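Local coordinates for sulfite dehydrogenase (Paracoccus pantotrophus, PDB 2XTS) that oxidises protein-bound sulfane sulfur at a molybdenum cofactor, working in a complex with a haem c cytochrome subunit as part of the Sox system, at the interface of chains A and B. Residues are numbered along the deposited sequence; one frame, centred on the assembly and turned at random. Chains: chain A, Sulfite dehydrogenase; chain B, Cytochrome.

Contact 1: the interface of chains A and B. Residues chain A 109-110, 158-159; chain B 2-5.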
loop_
_atom_site.group_PDB
_atom_site.type_symbol
_atom_site.label_atom_id
_atom_site.label_comp_id
_atom_site.label_asym_id
_atom_site.label_seq_id
_atom_site.Cartn_x
_atom_site.Cartn_y
_atom_site.Cartn_z
ATOM N N PHE A 109 21.545 -2.816 10.340
ATOM C CA PHE A 109 22.220 -1.860 9.458
ATOM C C PHE A 109 21.393 -0.601 9.206
ATOM O O PHE A 109 20.161 -0.636 9.228
ATOM C CB PHE A 109 22.493 -2.479 8.094
ATOM C CG PHE A 109 23.665 -3.437 8.063
ATOM C CD1 PHE A 109 24.960 -2.968 7.876
ATOM C CD2 PHE A 109 23.480 -4.807 8.229
ATOM C CE1 PHE A 109 26.027 -3.840 7.824
ATOM C CE2 PHE A 109 24.559 -5.682 8.196
ATOM C CZ PHE A 109 25.817 -5.189 8.002
ATOM N N PRO A 110 22.063 0.515 8.892
ATOM C CA PRO A 110 21.333 1.734 8.559
ATOM C C PRO A 110 20.389 1.504 7.381
ATOM O O PRO A 110 20.763 0.888 6.380
ATOM C CB PRO A 110 22.453 2.721 8.220
ATOM C CG PRO A 110 23.599 2.259 9.076
ATOM C CD PRO A 110 23.517 0.754 9.014
ATOM N N ALA A 158 30.522 -2.974 2.220
ATOM C CA ALA A 158 31.547 -2.341 3.059
ATOM C C ALA A 158 31.981 -3.209 4.241
ATOM O O ALA A 158 33.150 -3.155 4.647
ATOM C CB ALA A 158 31.049 -0.971 3.542
ATOM N N GLU A 159 31.065 -3.985 4.817
ATOM C CA GLU A 159 31.421 -4.892 5.903
ATOM C C GLU A 159 32.419 -5.933 5.435
ATOM O O GLU A 159 33.336 -6.273 6.165
ATOM C CB GLU A 159 30.208 -5.635 6.483
ATOM C CG GLU A 159 29.322 -4.917 7.445
ATOM C CD GLU A 159 30.058 -4.217 8.568
ATOM O OE1 GLU A 159 30.669 -4.855 9.475
ATOM O OE2 GLU A 159 29.976 -2.994 8.559
ATOM N N LYS B 2 33.388 0.128 9.564
ATOM C CA LYS B 2 32.620 -1.145 9.684
ATOM C C LYS B 2 31.807 -1.165 10.974
ATOM O O LYS B 2 32.227 -0.650 12.013
ATOM C CB LYS B 2 33.550 -2.360 9.644
ATOM C CG LYS B 2 34.298 -2.524 8.328
ATOM C CD LYS B 2 35.023 -3.859 8.250
ATOM C CE LYS B 2 35.732 -4.021 6.899
ATOM N NZ LYS B 2 36.719 -5.153 6.850
ATOM N N LEU B 3 30.633 -1.778 10.895
ATOM C CA LEU B 3 29.735 -1.912 12.036
ATOM C C LEU B 3 30.007 -3.127 12.895
ATOM O O LEU B 3 29.576 -3.178 14.048
ATOM C CB LEU B 3 28.298 -1.979 11.542
ATOM C CG LEU B 3 27.840 -0.704 10.841
ATOM C CD1 LEU B 3 26.416 -0.892 10.375
ATOM C CD2 LEU B 3 27.958 0.530 11.746
ATOM N N GLY B 4 30.684 -4.123 12.335
ATOM C CA GLY B 4 30.988 -5.331 13.075
ATOM C C GLY B 4 29.816 -6.288 13.126
ATOM O O GLY B 4 29.630 -7.000 14.119
ATOM N N LEU B 5 29.046 -6.332 12.034
ATOM C CA LEU B 5 27.911 -7.236 11.896
ATOM C C LEU B 5 28.270 -8.384 10.954
ATOM O O LEU B 5 29.073 -8.223 10.030
ATOM C CB LEU B 5 26.687 -6.466 11.381
ATOM C CG LEU B 5 26.089 -5.406 12.318
ATOM C CD1 LEU B 5 25.063 -4.502 11.599
ATOM C CD2 LEU B 5 25.465 -6.073 13.531
#
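The carboxylate of A:Glu159 takes the backbone N-H groups at the start of chain B, joining the sulfite-oxidase-type molybdenum subunit to the N-terminal tail of the cytochrome. B:Leu3 N donates to A:Glu159 OE2 over 2.7 Å, nearly straight at the hydrogen (173°), and OE2 accepts through its syn lone pair, on the side facing the other oxygen. B:Gly4 N reaches A:Glu159 OE1 at 3.0 Å, also from the syn side but 30° out of the carboxylate plane and more bent. A weak third bond runs from B:Leu5 N to the same OE1. Two oxygens thus share successive amides, which should hinder rotation of the carboxylate about CG-CD. With an alanine in place of A:Glu159, the N-H groups of B:Leu3 and B:Gly4 would probably lose these acceptors and the tail would be freer to shift. Beside this polar grip, B:Leu5 CD1 sits over the centre of the A:Phe109 ring in a CH-pi contact, 3.6 Å from the centroid. B:Leu3 CD1 slants past A:Phe109 CD1 and abuts A:Pro110 CD, 3.6 Å away. In the second shell, CG of A:Glu159 lies in plane at the edge of the A:Phe109 ring. The glutamate stands on helix 153-160, and its bend at chi2 (-49°) turns the carboxylate toward the tail. B:Lys2 runs extended along the end of that helix, its CE 3.4 Å from A:Glu159 O; B:Lys2 NZ stays 6.6 Å from A:Glu159 OE1, too far for a salt bridge.

Contact 2: the interface of chains A and B. Residues chain A 176-178; chain B 95-96, 102.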
loop_
_atom_site.group_PDB
_atom_site.type_symbol
_atom_site.label_atom_id
_atom_site.label_comp_id
_atom_site.label_asym_id
_atom_site.label_seq_id
_atom_site.Cartn_x
_atom_site.Cartn_y
_atom_site.Cartn_z
ATOM N N ALA A 176 15.315 -22.954 -6.090
ATOM C CA ALA A 176 15.946 -23.902 -7.011
ATOM C C ALA A 176 16.411 -23.231 -8.295
ATOM O O ALA A 176 17.494 -23.529 -8.813
ATOM C CB ALA A 176 15.001 -25.048 -7.341
ATOM N N SER A 177 15.633 -22.267 -8.771
ATOM C CA SER A 177 15.957 -21.627 -10.025
ATOM C C SER A 177 17.170 -20.709 -9.928
ATOM O O SER A 177 17.764 -20.427 -10.953
ATOM C CB SER A 177 14.779 -20.849 -10.579
ATOM O OG SER A 177 14.623 -19.589 -9.953
ATOM N N SER A 178 17.451 -20.209 -8.719
ATOM C CA SER A 178 18.564 -19.288 -8.385
ATOM C C SER A 178 18.410 -17.886 -8.980
ATOM O O SER A 178 18.693 -16.891 -8.297
ATOM C CB SER A 178 19.950 -19.864 -8.716
ATOM O OG SER A 178 20.545 -19.339 -9.902
ATOM N N ARG B 95 22.935 -26.329 -10.905
ATOM C CA ARG B 95 22.251 -25.576 -9.875
ATOM C C ARG B 95 20.736 -25.730 -9.912
ATOM O O ARG B 95 20.098 -25.584 -8.871
ATOM C CB ARG B 95 22.626 -24.097 -10.028
ATOM C CG ARG B 95 22.001 -23.113 -9.042
ATOM C CD ARG B 95 22.358 -23.408 -7.569
ATOM N NE ARG B 95 21.827 -22.346 -6.712
ATOM C CZ ARG B 95 20.555 -22.242 -6.359
ATOM N NH1 ARG B 95 19.708 -23.179 -6.745
ATOM N NH2 ARG B 95 20.124 -21.213 -5.629
ATOM N N SER B 96 20.170 -25.932 -11.103
ATOM C CA SER B 96 18.733 -25.723 -11.307
ATOM C C SER B 96 17.942 -26.818 -12.006
ATOM O O SER B 96 16.720 -26.721 -12.110
ATOM C CB SER B 96 18.487 -24.373 -11.998
ATOM O OG SER B 96 18.993 -23.329 -11.197
ATOM N N ALA B 102 16.148 -29.997 -8.165
ATOM C CA ALA B 102 17.418 -29.412 -8.514
ATOM C C ALA B 102 18.512 -29.741 -7.493
ATOM O O ALA B 102 18.219 -30.105 -6.362
ATOM C CB ALA B 102 17.272 -27.899 -8.690
HETATM O O HOH W 1 20.479 -21.171 -11.907
#
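A:Ala176 and B:Ala102 meet through their methyl groups, CB to CB at 3.9 Å, a small apolar touch between a loop of the molybdopterin-binding, sulfite-oxidase-type subunit and the c-type cytochrome. A second, flatter carbon contact has CB of A:Ser178 standing 3.3 Å above the guanidinium plane of B:Arg95, over its centre, with B:Arg95 CZ 3.4 Å from that CB. CA of A:Ala176 lies in plane at the edge of the same group, which therefore meets the loop by both a face and an edge. The arginine chain sets out with CG opposite its own backbone N (chi1 180°), then bends at chi2 (60°), and this fold brings the guanidinium under the serine. NH1 comes near A:Ala176 O, but its N-H points elsewhere and the pair is no hydrogen bond; the approach appears to rest mainly on packing. A direct polar link comes from B:Ser96, at the end of helix 86-96. Its hydroxyl OG donates to A:Ala176 O over 2.8 Å, in the carbonyl plane and on a lone pair, with a C=O...donor angle of 143°. A second bond from the same OG to A:Ser177 O is weak. At the rim, water 1 lies 2.7 Å from B:Ser96 OG and equally near A:Ser178 OG, and also bonds A:Ser177 O at 3.0 Å. The water thereby ties the helix-end hydroxyl to two consecutive loop residues.

About 30 Å separates the centres of the C-alpha atoms of contact 1 and contact 2, and they share no residue or secondary-structure element. On the cytochrome, contact 1 uses the N-terminal tail, whereas contact 2 uses the end of helix 86-96 and a following loop. On chain A, helix 153-160 of contact 1 leads toward strand 168-173, after which the loop of contact 2 follows, while the A:Phe109 loop comes from earlier in the chain. Two separated points of attachment should restrict how the cytochrome turns on its partner, consistent with a lasting complex suited to electron transfer.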